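PDB 3EB7: insecticidal Delta-Endotoxin Cry8Ea1 from Bacillus Thuringiensis, which is toxic to larvae of the underground pest Holotrichia parallela, probably by forming pores in gut-cell membranes, as related three-domain Cry toxins do. Local coordinates for residues His275-Ile280 with Arg435-Thr440; Thr440-Ser445 with Asn490-Leu495; Thr484-Leu489 with Gln559-Ile564; Val515-Thr520 with Phe553-Ala558. One frame throughout, in Å; residues are numbered along the deposited sequence.

How the interactions relate
Interaction 1 lies where the middle, sheet-rich domain meets the C-terminal domain; T440 ends its second segment and begins interaction 2, with the two centres about 17 Å apart. Interactions 2, 3 and 4 then follow one mixed sheet of the C-terminal domain. Strand 482-491 serves both 2 and 3, whose centres are about 13 Å apart, and N441 ND2 lies 2.9 Å from R488 O between them, a probable hydrogen bond. Strand 559-567 of interaction 3 lies beside strand 511-517 of interaction 4, about 9 Å between centres, with K563 O 2.8 Å from V516 N, again a probable hydrogen bond. The bound ligand here is a sulfate beside S493 in interaction 2, probably from the crystallisation liquor.

Interaction 1: residues His275-Ile280 with Arg435-Thr440; sequences HLFDFI and RSADRT
F277 and F279 pack against A437, D438 and R439 in a mostly buried contact with no direct hydrogen bond across it. It sits at a domain junction of the three-domain Cry fold. Residues 275-280 lead into strand 278-292, an inner strand of a four-stranded antiparallel sheet in the middle domain, while 435-440 is the loop that runs from strand 427-434 to strand 442-443 of the C-terminal sheet.

The two phenylalanines divide the work. F277 has CG anti to its backbone N (chi1 -175°), and the far end of its ring meets the methyl of A437, with CZ 3.4 Å from CB. F279 deals with the next two residues of the loop. Its ring edge faces the backbone of D438, whose carbonyl O lies close to the ring plane and 3.6 Å from F279 CZ. R439 reaches across the same ring obliquely: its chain, extended from CG to NE, passes CG within 3.7 Å of F279 CE2 and carries the guanidinium onward, so that F279 CD2 lies over one guanidinium face, toward its rim. The two planes are inclined by 34°, well short of a parallel stack.

The charges are met outside the two segments. R439 NH2 forms a salt bridge with D340, and D438, whose CB points away from the phenylalanines, forms one with K455. One water lies between the segments, in the guanidinium plane at its edge, 3.1 Å from R439 NH2 and 2.7 Å from I280 O.

Interaction 2: residues Thr440-Ser445 with Asn490-Leu495; sequences TNTVYS and NINSPL. With SO4 (sulfate ion), chain D.
T442 and V443 pair in parallel with N490 and I491, adding a short outer strand to the mixed sheet of the C-terminal beta-sandwich domain. V443 N gives to N490 O (2.9 Å), and N492 N to V443 O.

On one face of the sheet V443 and I491 lie side by side and point the same way, V443 CG2 touching I491 CD1 at 3.6 Å. T442 and N490 belong to the opposite face. There N490 sets CG anti to its carbonyl carbon (chi1 -75°), and its amide turns back along the strand; ND2 then reaches T440 O in the amide plane, on a carbonyl lone pair, at 2.9 Å and 168°.

Beyond the paired residues, Y444 and N492 run side by side with ring and amide planes 87° apart, ND2 3.6 Å from Y444 CD2. The methyl CG2 of T442 touches both, lying over a face of the Y444 ring, offset toward the rim, and 3.5 Å from N492 ND2.

S445 OG is modelled implausibly close to S493 O, so the details of that bond are doubtful. P494 follows through a cis peptide, and just before it S493 N points almost straight at sulfate O4, 3.0 Å away.

Interaction 3: residues Thr484-Leu489 with Gln559-Ile564; sequences TGVIRL and QDTLKI
I487 and L562 exchange backbone hydrogen bonds in both directions, each 2.9 Å from N to O, and form one hydrogen-bonded antiparallel pair. L489 and D560 make the next: L489 N gives to D560 O at 2.8 Å, while D560 N reaches L489 O over a longer 3.2 Å.

Pairing is irregular at the other end, where a side chain stands in for a carbonyl. T484 N gives to I564 O, but I564 N finds T484 OG1, 3.0 Å away and almost straight at 175°. With OG1 set between its backbone N and carbonyl carbon (chi1 61°), T484 also passes its own proton to G485 O, so the hydroxyl both accepts and donates.

The R488 chain, bent at chi2 and chi3, brings its guanidinium over to Q559 and D560. NH1 makes a weak bond to L489 O, while D560 O sits over a guanidinium face, badly angled for a bond. D560 OD1 receives T561 N and OD2 receives N556 N; Q559 NE2 goes to N490.

L489 CD1 and L562 CD2 touch at 3.7 Å on the face where L562 and I487 also meet strand 578-588. Mostly apolar side chains, here I487, L489 and L562, thus fill the interior of the beta-sandwich characteristic of Cry C-terminal domains.

Interaction 4: residues Val515-Thr520 with Phe553-Ala558; sequences VVRGGT and FTFNQA
R517 reaches from the corner of a beta-hairpin to the loop 553-558, with residues F553 to N556 as its partners. The hairpin joins strands 511-517 and 520-527 of the C-terminal beta-sandwich domain through a type I' turn from R517 to T520. R517 N to T520 O (2.7 Å) and T520 N to R517 O (2.9 Å) close it, and G518 and G519 carry the positive phi angles this turn needs.

Hydrogen bonding across the contact converges on a single acceptor. The arginine grips T554 O side-on, with NE and NH2 each 2.7 Å away and the oxygen in the guanidinium plane. NE comes in on a carbonyl lone pair, whereas NH2 approaches nearly along the C=O axis.

Apolar contact is made by the stem of the same side chain. R517 sets CG anti to its backbone N (chi1 -173°), which lays that carbon 3.7 Å from F555 CD2 and 4.0 Å from F553 CE1. F553 CE1 in turn lies over a face of the F555 ring, and F555 continues inward onto L489 and I491.

A polar contact over the guanidinium face completes the set: with its amide inclined by 40° to that plane, N556 places OD1 over the centre, 3.5 Å from R517 CZ.

Interaction 1: residues His275-Ile280 with Arg435-Thr440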
loop_
_atom_site.group_PDB
_atom_site.type_symbol
_atom_site.label_atom_id
_atom_site.label_comp_id
_atom_site.label_asym_id
_atom_site.label_seq_id
_atom_site.Cartn_x
_atom_site.Cartn_y
_atom_site.Cartn_z
ATOM N N HIS A 275 9.029 0.483 12.682
ATOM C CA HIS A 275 8.188 0.874 13.835
ATOM C C HIS A 275 6.872 0.150 13.663
ATOM O O HIS A 275 6.547 -0.325 12.566
ATOM C CB HIS A 275 7.910 2.410 13.839
ATOM C CG HIS A 275 7.386 2.930 12.515
ATOM N ND1 HIS A 275 6.041 3.107 12.263
ATOM C CD2 HIS A 275 8.029 3.249 11.363
ATOM C CE1 HIS A 275 5.880 3.519 11.012
ATOM N NE2 HIS A 275 7.070 3.628 10.446
ATOM N N LEU A 276 6.114 0.072 14.745
ATOM C CA LEU A 276 4.769 -0.471 14.715
ATOM C C LEU A 276 3.849 0.530 14.044
ATOM O O LEU A 276 4.070 1.741 14.118
ATOM C CB LEU A 276 4.287 -0.730 16.165
ATOM C CG LEU A 276 4.921 -1.980 16.782
ATOM C CD1 LEU A 276 4.973 -1.800 18.284
ATOM C CD2 LEU A 276 4.153 -3.259 16.336
ATOM N N PHE A 277 2.813 0.042 13.388
ATOM C CA PHE A 277 1.891 0.929 12.683
ATOM C C PHE A 277 1.409 2.030 13.639
ATOM O O PHE A 277 0.978 1.742 14.736
ATOM C CB PHE A 277 0.717 0.112 12.144
ATOM C CG PHE A 277 -0.233 0.914 11.295
ATOM C CD1 PHE A 277 0.038 1.149 9.944
ATOM C CD2 PHE A 277 -1.393 1.449 11.842
ATOM C CE1 PHE A 277 -0.842 1.887 9.142
ATOM C CE2 PHE A 277 -2.260 2.195 11.049
ATOM C CZ PHE A 277 -1.967 2.412 9.682
ATOM N N ASP A 278 1.516 3.294 13.253
ATOM C CA ASP A 278 1.160 4.384 14.199
ATOM C C ASP A 278 0.373 5.561 13.592
ATOM O O ASP A 278 0.205 5.651 12.389
ATOM C CB ASP A 278 2.376 4.874 15.003
ATOM C CG ASP A 278 3.476 5.478 14.135
ATOM O OD1 ASP A 278 3.269 5.668 12.921
ATOM O OD2 ASP A 278 4.568 5.795 14.681
ATOM N N PHE A 279 -0.128 6.423 14.458
ATOM C CA PHE A 279 -0.917 7.598 14.048
ATOM C C PHE A 279 -0.345 8.824 14.704
ATOM O O PHE A 279 -0.036 8.776 15.897
ATOM C CB PHE A 279 -2.386 7.446 14.467
ATOM C CG PHE A 279 -3.107 6.376 13.711
ATOM C CD1 PHE A 279 -3.217 5.070 14.243
ATOM C CD2 PHE A 279 -3.636 6.641 12.451
ATOM C CE1 PHE A 279 -3.870 4.061 13.510
ATOM C CE2 PHE A 279 -4.290 5.657 11.727
ATOM C CZ PHE A 279 -4.404 4.371 12.246
ATOM N N ILE A 280 -0.198 9.898 13.926
ATOM C CA ILE A 280 0.201 11.193 14.457
ATOM C C ILE A 280 -0.815 11.705 15.467
ATOM O O ILE A 280 -2.018 11.627 15.227
ATOM C CB ILE A 280 0.484 12.246 13.307
ATOM C CG1 ILE A 280 1.073 13.533 13.865
ATOM C CG2 ILE A 280 -0.804 12.588 12.497
ATOM C CD1 ILE A 280 1.824 14.383 12.805
ATOM N N ARG A 435 -5.676 4.462 3.513
ATOM C CA ARG A 435 -7.034 4.482 4.050
ATOM C C ARG A 435 -7.504 3.105 4.546
ATOM O O ARG A 435 -8.196 3.035 5.546
ATOM C CB ARG A 435 -8.006 5.024 2.984
ATOM C CG ARG A 435 -9.490 5.105 3.391
ATOM C CD ARG A 435 -9.795 6.282 4.327
ATOM N NE ARG A 435 -11.240 6.524 4.517
ATOM C CZ ARG A 435 -12.044 7.188 3.670
ATOM N NH1 ARG A 435 -11.595 7.673 2.524
ATOM N NH2 ARG A 435 -13.337 7.339 3.961
ATOM N N SER A 436 -7.133 2.008 3.881
ATOM C CA SER A 436 -7.618 0.653 4.301
ATOM C C SER A 436 -7.174 0.223 5.704
ATOM O O SER A 436 -7.720 -0.691 6.271
ATOM C CB SER A 436 -7.184 -0.436 3.298
ATOM O OG SER A 436 -5.780 -0.422 3.110
ATOM N N ALA A 437 -6.157 0.886 6.235
ATOM C CA ALA A 437 -5.591 0.552 7.515
ATOM C C ALA A 437 -6.307 1.350 8.621
ATOM O O ALA A 437 -6.057 2.523 8.829
ATOM C CB ALA A 437 -4.104 0.842 7.479
ATOM N N ASP A 438 -7.202 0.690 9.334
ATOM C CA ASP A 438 -8.104 1.390 10.221
ATOM C C ASP A 438 -7.423 1.805 11.523
ATOM O O ASP A 438 -6.327 1.369 11.827
ATOM C CB ASP A 438 -9.422 0.586 10.433
ATOM C CG ASP A 438 -9.256 -0.664 11.322
ATOM O OD1 ASP A 438 -8.168 -0.946 11.886
ATOM O OD2 ASP A 438 -10.262 -1.385 11.468
ATOM N N ARG A 439 -8.120 2.642 12.277
ATOM C CA ARG A 439 -7.666 3.205 13.536
ATOM C C ARG A 439 -7.996 2.374 14.768
ATOM O O ARG A 439 -7.457 2.618 15.850
ATOM C CB ARG A 439 -8.318 4.577 13.701
ATOM C CG ARG A 439 -7.872 5.582 12.663
ATOM C CD ARG A 439 -8.419 6.964 13.057
ATOM N NE ARG A 439 -7.656 7.932 12.317
ATOM C CZ ARG A 439 -6.645 8.627 12.802
ATOM N NH1 ARG A 439 -6.317 8.526 14.079
ATOM N NH2 ARG A 439 -5.982 9.447 11.992
ATOM N N THR A 440 -8.867 1.391 14.598
ATOM C CA THR A 440 -9.572 0.753 15.710
ATOM C C THR A 440 -9.357 -0.756 15.795
ATOM O O THR A 440 -9.827 -1.395 16.768
ATOM C CB THR A 440 -11.124 0.979 15.559
ATOM O OG1 THR A 440 -11.500 0.700 14.206
ATOM C CG2 THR A 440 -11.551 2.440 15.899
HETATM O O HOH W 1 -3.785 11.326 13.241
#

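Interaction 2: residues Thr440-Ser445 with Asn490-Leu495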
loop_
_atom_site.group_PDB
_atom_site.type_symbol
_atom_site.label_atom_id
_atom_site.label_comp_id
_atom_site.label_asym_id
_atom_site.label_seq_id
_atom_site.Cartn_x
_atom_site.Cartn_y
_atom_site.Cartn_z
ATOM N N THR A 440 -8.867 1.391 14.598
ATOM C CA THR A 440 -9.572 0.753 15.710
ATOM C C THR A 440 -9.357 -0.756 15.795
ATOM O O THR A 440 -9.827 -1.395 16.768
ATOM C CB THR A 440 -11.124 0.979 15.559
ATOM O OG1 THR A 440 -11.500 0.700 14.206
ATOM C CG2 THR A 440 -11.551 2.440 15.899
ATOM N N ASN A 441 -8.699 -1.344 14.785
ATOM C CA ASN A 441 -8.657 -2.817 14.682
ATOM C C ASN A 441 -10.042 -3.476 14.924
ATOM O O ASN A 441 -10.231 -4.304 15.839
ATOM C CB ASN A 441 -7.605 -3.406 15.628
ATOM C CG ASN A 441 -6.196 -3.041 15.237
ATOM O OD1 ASN A 441 -5.877 -2.949 14.047
ATOM N ND2 ASN A 441 -5.337 -2.833 16.237
ATOM N N THR A 442 -11.002 -3.086 14.099
ATOM C CA THR A 442 -12.369 -3.571 14.174
ATOM C C THR A 442 -12.409 -5.008 13.712
ATOM O O THR A 442 -11.788 -5.348 12.718
ATOM C CB THR A 442 -13.314 -2.708 13.295
ATOM O OG1 THR A 442 -13.297 -1.367 13.783
ATOM C CG2 THR A 442 -14.773 -3.207 13.312
ATOM N N VAL A 443 -13.156 -5.834 14.443
ATOM C CA VAL A 443 -13.423 -7.237 14.085
ATOM C C VAL A 443 -14.899 -7.331 13.708
ATOM O O VAL A 443 -15.784 -6.997 14.527
ATOM C CB VAL A 443 -13.068 -8.207 15.271
ATOM C CG1 VAL A 443 -13.281 -9.681 14.907
ATOM C CG2 VAL A 443 -11.629 -8.004 15.691
ATOM N N TYR A 444 -15.135 -7.760 12.465
ATOM C CA TYR A 444 -16.474 -7.942 11.895
ATOM C C TYR A 444 -17.068 -9.326 12.145
ATOM O O TYR A 444 -16.357 -10.326 12.059
ATOM C CB TYR A 444 -16.477 -7.641 10.383
ATOM C CG TYR A 444 -15.942 -6.255 10.100
ATOM C CD1 TYR A 444 -14.584 -6.052 9.863
ATOM C CD2 TYR A 444 -16.790 -5.138 10.124
ATOM C CE1 TYR A 444 -14.070 -4.774 9.643
ATOM C CE2 TYR A 444 -16.293 -3.870 9.907
ATOM C CZ TYR A 444 -14.932 -3.693 9.665
ATOM O OH TYR A 444 -14.434 -2.435 9.444
ATOM N N SER A 445 -18.363 -9.376 12.436
ATOM C CA SER A 445 -19.048 -10.641 12.698
ATOM C C SER A 445 -19.292 -11.381 11.408
ATOM O O SER A 445 -19.504 -12.576 11.414
ATOM C CB SER A 445 -20.419 -10.398 13.314
ATOM O OG SER A 445 -20.311 -9.577 14.444
ATOM N N ASN A 490 -11.423 -3.792 18.595
ATOM C CA ASN A 490 -12.788 -3.382 18.815
ATOM C C ASN A 490 -13.719 -4.391 18.180
ATOM O O ASN A 490 -13.740 -4.524 16.940
ATOM C CB ASN A 490 -13.039 -1.930 18.359
ATOM C CG ASN A 490 -12.443 -0.908 19.351
ATOM O OD1 ASN A 490 -13.039 -0.630 20.406
ATOM N ND2 ASN A 490 -11.236 -0.387 19.039
ATOM N N ILE A 491 -14.449 -5.139 19.033
ATOM C CA ILE A 491 -15.255 -6.270 18.532
ATOM C C ILE A 491 -16.693 -5.771 18.240
ATOM O O ILE A 491 -17.390 -5.250 19.139
ATOM C CB ILE A 491 -15.262 -7.537 19.497
ATOM C CG1 ILE A 491 -13.874 -7.889 20.112
ATOM C CG2 ILE A 491 -15.934 -8.756 18.841
ATOM C CD1 ILE A 491 -12.731 -8.137 19.138
ATOM N N ASN A 492 -17.115 -5.909 16.985
ATOM C CA ASN A 492 -18.499 -5.613 16.610
ATOM C C ASN A 492 -19.487 -6.684 17.123
ATOM O O ASN A 492 -19.119 -7.835 17.393
ATOM C CB ASN A 492 -18.639 -5.468 15.104
ATOM C CG ASN A 492 -18.128 -4.126 14.577
ATOM O OD1 ASN A 492 -17.729 -3.235 15.326
ATOM N ND2 ASN A 492 -18.144 -3.988 13.270
ATOM N N SER A 493 -20.747 -6.316 17.259
ATOM C CA SER A 493 -21.670 -7.231 17.885
ATOM C C SER A 493 -22.006 -8.397 16.908
ATOM O O SER A 493 -21.843 -8.247 15.671
ATOM C CB SER A 493 -22.918 -6.469 18.352
ATOM O OG SER A 493 -23.912 -6.568 17.372
ATOM N N PRO A 494 -22.458 -9.554 17.434
ATOM C CA PRO A 494 -22.715 -9.947 18.807
ATOM C C PRO A 494 -21.493 -10.612 19.438
ATOM O O PRO A 494 -20.799 -11.364 18.773
ATOM C CB PRO A 494 -23.845 -10.955 18.637
ATOM C CG PRO A 494 -23.450 -11.680 17.368
ATOM C CD PRO A 494 -22.798 -10.642 16.494
ATOM N N LEU A 495 -21.237 -10.338 20.715
ATOM C CA LEU A 495 -20.061 -10.876 21.398
ATOM C C LEU A 495 -20.078 -12.403 21.583
ATOM O O LEU A 495 -19.085 -12.992 22.008
ATOM C CB LEU A 495 -19.865 -10.187 22.741
ATOM C CG LEU A 495 -19.011 -8.918 22.782
ATOM C CD1 LEU A 495 -19.122 -8.282 24.196
ATOM C CD2 LEU A 495 -17.545 -9.185 22.405
HETATM S S SO4 D . -21.917 -2.914 17.157
HETATM O O1 SO4 D . -21.692 -1.524 16.770
HETATM O O2 SO4 D . -21.010 -3.263 18.257
HETATM O O3 SO4 D . -23.297 -3.061 17.627
HETATM O O4 SO4 D . -21.675 -3.759 15.977
HETATM O O HOH W 2 -15.197 -0.921 15.763
HETATM O O HOH W 3 -19.803 -6.531 11.872
#

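Interaction 3: residues Thr484-Leu489 with Gln559-Ile564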
loop_
_atom_site.group_PDB
_atom_site.type_symbol
_atom_site.label_atom_id
_atom_site.label_comp_id
_atom_site.label_asym_id
_atom_site.label_seq_id
_atom_site.Cartn_x
_atom_site.Cartn_y
_atom_site.Cartn_z
ATOM N N THR A 484 4.293 -11.438 19.745
ATOM C CA THR A 484 3.910 -10.169 19.176
ATOM C C THR A 484 3.529 -9.290 20.346
ATOM O O THR A 484 3.454 -9.762 21.475
ATOM C CB THR A 484 2.667 -10.276 18.265
ATOM O OG1 THR A 484 1.551 -10.738 19.038
ATOM C CG2 THR A 484 2.928 -11.192 17.061
ATOM N N GLY A 485 3.295 -8.003 20.083
ATOM C CA GLY A 485 2.678 -7.140 21.089
ATOM C C GLY A 485 1.227 -7.530 21.374
ATOM O O GLY A 485 0.623 -8.395 20.692
ATOM N N VAL A 486 0.681 -6.903 22.409
ATOM C CA VAL A 486 -0.737 -6.901 22.614
ATOM C C VAL A 486 -1.403 -6.099 21.478
ATOM O O VAL A 486 -1.133 -4.900 21.315
ATOM C CB VAL A 486 -1.052 -6.251 23.950
ATOM C CG1 VAL A 486 -2.528 -6.353 24.225
ATOM C CG2 VAL A 486 -0.231 -6.937 25.063
ATOM N N ILE A 487 -2.212 -6.792 20.677
ATOM C CA ILE A 487 -3.011 -6.180 19.651
ATOM C C ILE A 487 -4.377 -5.854 20.263
ATOM O O ILE A 487 -5.102 -6.752 20.732
ATOM C CB ILE A 487 -3.211 -7.082 18.414
ATOM C CG1 ILE A 487 -1.877 -7.534 17.839
ATOM C CG2 ILE A 487 -4.122 -6.374 17.343
ATOM C CD1 ILE A 487 -2.024 -8.541 16.768
ATOM N N ARG A 488 -4.695 -4.558 20.261
ATOM C CA ARG A 488 -5.920 -4.049 20.867
ATOM C C ARG A 488 -7.022 -3.995 19.828
ATOM O O ARG A 488 -6.801 -3.520 18.700
ATOM C CB ARG A 488 -5.637 -2.688 21.474
ATOM C CG ARG A 488 -6.678 -1.623 21.142
ATOM C CD ARG A 488 -7.218 -0.968 22.433
ATOM N NE ARG A 488 -7.498 -2.008 23.431
ATOM C CZ ARG A 488 -8.622 -2.712 23.471
ATOM N NH1 ARG A 488 -9.594 -2.467 22.563
ATOM N NH2 ARG A 488 -8.762 -3.646 24.424
ATOM N N LEU A 489 -8.185 -4.525 20.182
ATOM C CA LEU A 489 -9.261 -4.751 19.215
ATOM C C LEU A 489 -10.631 -4.154 19.603
ATOM O O LEU A 489 -10.964 -4.038 20.787
ATOM C CB LEU A 489 -9.445 -6.251 18.989
ATOM C CG LEU A 489 -8.284 -7.205 18.691
ATOM C CD1 LEU A 489 -8.826 -8.630 18.841
ATOM C CD2 LEU A 489 -7.728 -6.943 17.275
ATOM N N GLN A 559 -13.922 -4.450 23.830
ATOM C CA GLN A 559 -12.552 -4.014 23.736
ATOM C C GLN A 559 -11.728 -5.179 24.257
ATOM O O GLN A 559 -11.616 -5.351 25.471
ATOM C CB GLN A 559 -12.335 -2.782 24.618
ATOM C CG GLN A 559 -12.749 -1.451 23.983
ATOM C CD GLN A 559 -14.247 -1.277 23.917
ATOM O OE1 GLN A 559 -14.895 -0.994 24.949
ATOM N NE2 GLN A 559 -14.827 -1.425 22.692
ATOM N N ASP A 560 -11.194 -5.995 23.342
ATOM C CA ASP A 560 -10.442 -7.201 23.698
ATOM C C ASP A 560 -9.024 -7.161 23.105
ATOM O O ASP A 560 -8.665 -6.231 22.361
ATOM C CB ASP A 560 -11.216 -8.476 23.276
ATOM C CG ASP A 560 -11.152 -9.609 24.341
ATOM O OD1 ASP A 560 -10.188 -9.725 25.118
ATOM O OD2 ASP A 560 -12.072 -10.420 24.389
ATOM N N THR A 561 -8.196 -8.126 23.479
ATOM C CA THR A 561 -6.836 -8.153 22.988
ATOM C C THR A 561 -6.554 -9.487 22.365
ATOM O O THR A 561 -7.234 -10.449 22.665
ATOM C CB THR A 561 -5.806 -7.926 24.088
ATOM O OG1 THR A 561 -6.035 -8.879 25.109
ATOM C CG2 THR A 561 -5.936 -6.544 24.683
ATOM N N LEU A 562 -5.557 -9.512 21.477
ATOM C CA LEU A 562 -5.039 -10.733 20.893
ATOM C C LEU A 562 -3.520 -10.670 20.939
ATOM O O LEU A 562 -2.929 -9.597 20.890
ATOM C CB LEU A 562 -5.532 -10.847 19.468
ATOM C CG LEU A 562 -6.269 -12.099 18.958
ATOM C CD1 LEU A 562 -7.180 -12.800 19.990
ATOM C CD2 LEU A 562 -7.076 -11.711 17.699
ATOM N N LYS A 563 -2.870 -11.818 21.042
ATOM C CA LYS A 563 -1.417 -11.828 21.127
ATOM C C LYS A 563 -0.946 -13.183 20.642
ATOM O O LYS A 563 -1.537 -14.190 20.994
ATOM C CB LYS A 563 -0.943 -11.536 22.572
ATOM C CG LYS A 563 0.579 -11.579 22.765
ATOM C CD LYS A 563 0.933 -11.386 24.206
ATOM C CE LYS A 563 1.721 -12.562 24.676
ATOM N NZ LYS A 563 1.606 -12.917 26.127
ATOM N N ILE A 564 0.089 -13.191 19.806
ATOM C CA ILE A 564 0.582 -14.421 19.236
ATOM C C ILE A 564 1.921 -14.702 19.877
ATOM O O ILE A 564 2.774 -13.808 19.984
ATOM C CB ILE A 564 0.717 -14.351 17.670
ATOM C CG1 ILE A 564 -0.613 -14.002 16.964
ATOM C CG2 ILE A 564 1.294 -15.656 17.097
ATOM C CD1 ILE A 564 -1.822 -14.806 17.405
#

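Interaction 4: residues Val515-Thr520 with Phe553-Ala558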
loop_
_atom_site.group_PDB
_atom_site.type_symbol
_atom_site.label_atom_id
_atom_site.label_comp_id
_atom_site.label_asym_id
_atom_site.label_seq_id
_atom_site.Cartn_x
_atom_site.Cartn_y
_atom_site.Cartn_z
ATOM N N VAL A 515 -2.223 -18.554 20.421
ATOM C CA VAL A 515 -3.035 -17.362 20.362
ATOM C C VAL A 515 -3.571 -17.113 21.764
ATOM O O VAL A 515 -4.241 -17.967 22.331
ATOM C CB VAL A 515 -4.216 -17.609 19.404
ATOM C CG1 VAL A 515 -5.043 -16.333 19.212
ATOM C CG2 VAL A 515 -3.675 -18.134 18.070
ATOM N N VAL A 516 -3.216 -15.966 22.328
ATOM C CA VAL A 516 -3.679 -15.560 23.642
ATOM C C VAL A 516 -4.779 -14.472 23.447
ATOM O O VAL A 516 -4.570 -13.392 22.843
ATOM C CB VAL A 516 -2.469 -15.074 24.504
ATOM C CG1 VAL A 516 -2.880 -14.647 25.897
ATOM C CG2 VAL A 516 -1.358 -16.144 24.559
ATOM N N ARG A 517 -5.967 -14.796 23.918
ATOM C CA ARG A 517 -7.092 -13.888 23.863
ATOM C C ARG A 517 -7.430 -13.378 25.261
ATOM O O ARG A 517 -7.669 -14.166 26.204
ATOM C CB ARG A 517 -8.317 -14.551 23.224
ATOM C CG ARG A 517 -9.472 -13.565 23.004
ATOM C CD ARG A 517 -10.386 -13.445 24.209
ATOM N NE ARG A 517 -11.324 -14.569 24.275
ATOM C CZ ARG A 517 -11.245 -15.587 25.138
ATOM N NH1 ARG A 517 -10.261 -15.659 26.039
ATOM N NH2 ARG A 517 -12.162 -16.532 25.108
ATOM N N GLY A 518 -7.483 -12.048 25.375
ATOM C CA GLY A 518 -7.751 -11.392 26.638
ATOM C C GLY A 518 -6.844 -11.806 27.792
ATOM O O GLY A 518 -7.222 -11.639 28.949
ATOM N N GLY A 519 -5.658 -12.340 27.499
ATOM C CA GLY A 519 -4.750 -12.842 28.542
ATOM C C GLY A 519 -4.686 -14.367 28.694
ATOM O O GLY A 519 -3.757 -14.912 29.309
ATOM N N THR A 520 -5.646 -15.067 28.106
ATOM C CA THR A 520 -5.677 -16.518 28.187
ATOM C C THR A 520 -5.561 -17.206 26.815
ATOM O O THR A 520 -6.037 -16.677 25.820
ATOM C CB THR A 520 -6.886 -17.015 29.031
ATOM O OG1 THR A 520 -7.508 -18.112 28.377
ATOM C CG2 THR A 520 -7.915 -15.929 29.226
ATOM N N PHE A 553 -13.407 -19.831 19.436
ATOM C CA PHE A 553 -13.460 -19.177 20.728
ATOM C C PHE A 553 -14.321 -17.933 20.531
ATOM O O PHE A 553 -14.636 -17.559 19.396
ATOM C CB PHE A 553 -12.070 -18.777 21.195
ATOM C CG PHE A 553 -11.400 -17.705 20.317
ATOM C CD1 PHE A 553 -11.577 -16.347 20.581
ATOM C CD2 PHE A 553 -10.589 -18.064 19.243
ATOM C CE1 PHE A 553 -10.966 -15.387 19.780
ATOM C CE2 PHE A 553 -9.999 -17.122 18.468
ATOM C CZ PHE A 553 -10.190 -15.780 18.730
ATOM N N THR A 554 -14.708 -17.313 21.641
ATOM C CA THR A 554 -15.374 -16.021 21.632
ATOM C C THR A 554 -14.483 -14.967 22.318
ATOM O O THR A 554 -13.643 -15.302 23.153
ATOM C CB THR A 554 -16.724 -16.089 22.369
ATOM O OG1 THR A 554 -16.487 -16.562 23.690
ATOM C CG2 THR A 554 -17.670 -17.045 21.672
ATOM N N PHE A 555 -14.674 -13.701 21.964
ATOM C CA PHE A 555 -14.117 -12.625 22.757
ATOM C C PHE A 555 -14.883 -12.411 24.071
ATOM O O PHE A 555 -16.055 -12.701 24.166
ATOM C CB PHE A 555 -14.032 -11.343 21.922
ATOM C CG PHE A 555 -13.056 -11.449 20.789
ATOM C CD1 PHE A 555 -13.499 -11.737 19.501
ATOM C CD2 PHE A 555 -11.706 -11.306 21.024
ATOM C CE1 PHE A 555 -12.612 -11.872 18.466
ATOM C CE2 PHE A 555 -10.811 -11.426 20.007
ATOM C CZ PHE A 555 -11.256 -11.716 18.714
ATOM N N ASN A 556 -14.210 -11.878 25.070
ATOM C CA ASN A 556 -14.780 -11.601 26.368
ATOM C C ASN A 556 -15.599 -10.298 26.350
ATOM O O ASN A 556 -16.685 -10.208 26.957
ATOM C CB ASN A 556 -13.653 -11.488 27.404
ATOM C CG ASN A 556 -12.856 -12.781 27.577
ATOM O OD1 ASN A 556 -13.364 -13.873 27.346
ATOM N ND2 ASN A 556 -11.601 -12.654 28.023
ATOM N N GLN A 557 -15.073 -9.277 25.679
ATOM C CA GLN A 557 -15.748 -7.987 25.670
ATOM C C GLN A 557 -15.486 -7.228 24.385
ATOM O O GLN A 557 -14.733 -7.722 23.519
ATOM C CB GLN A 557 -15.408 -7.163 26.919
ATOM C CG GLN A 557 -14.136 -6.417 26.880
ATOM C CD GLN A 557 -12.968 -7.179 27.447
ATOM O OE1 GLN A 557 -12.756 -8.348 27.128
ATOM N NE2 GLN A 557 -12.175 -6.507 28.285
ATOM N N ALA A 558 -16.132 -6.055 24.265
ATOM C CA ALA A 558 -16.089 -5.231 23.058
ATOM C C ALA A 558 -14.658 -4.745 22.771
ATOM O O ALA A 558 -14.230 -4.683 21.627
ATOM C CB ALA A 558 -17.062 -4.075 23.175
#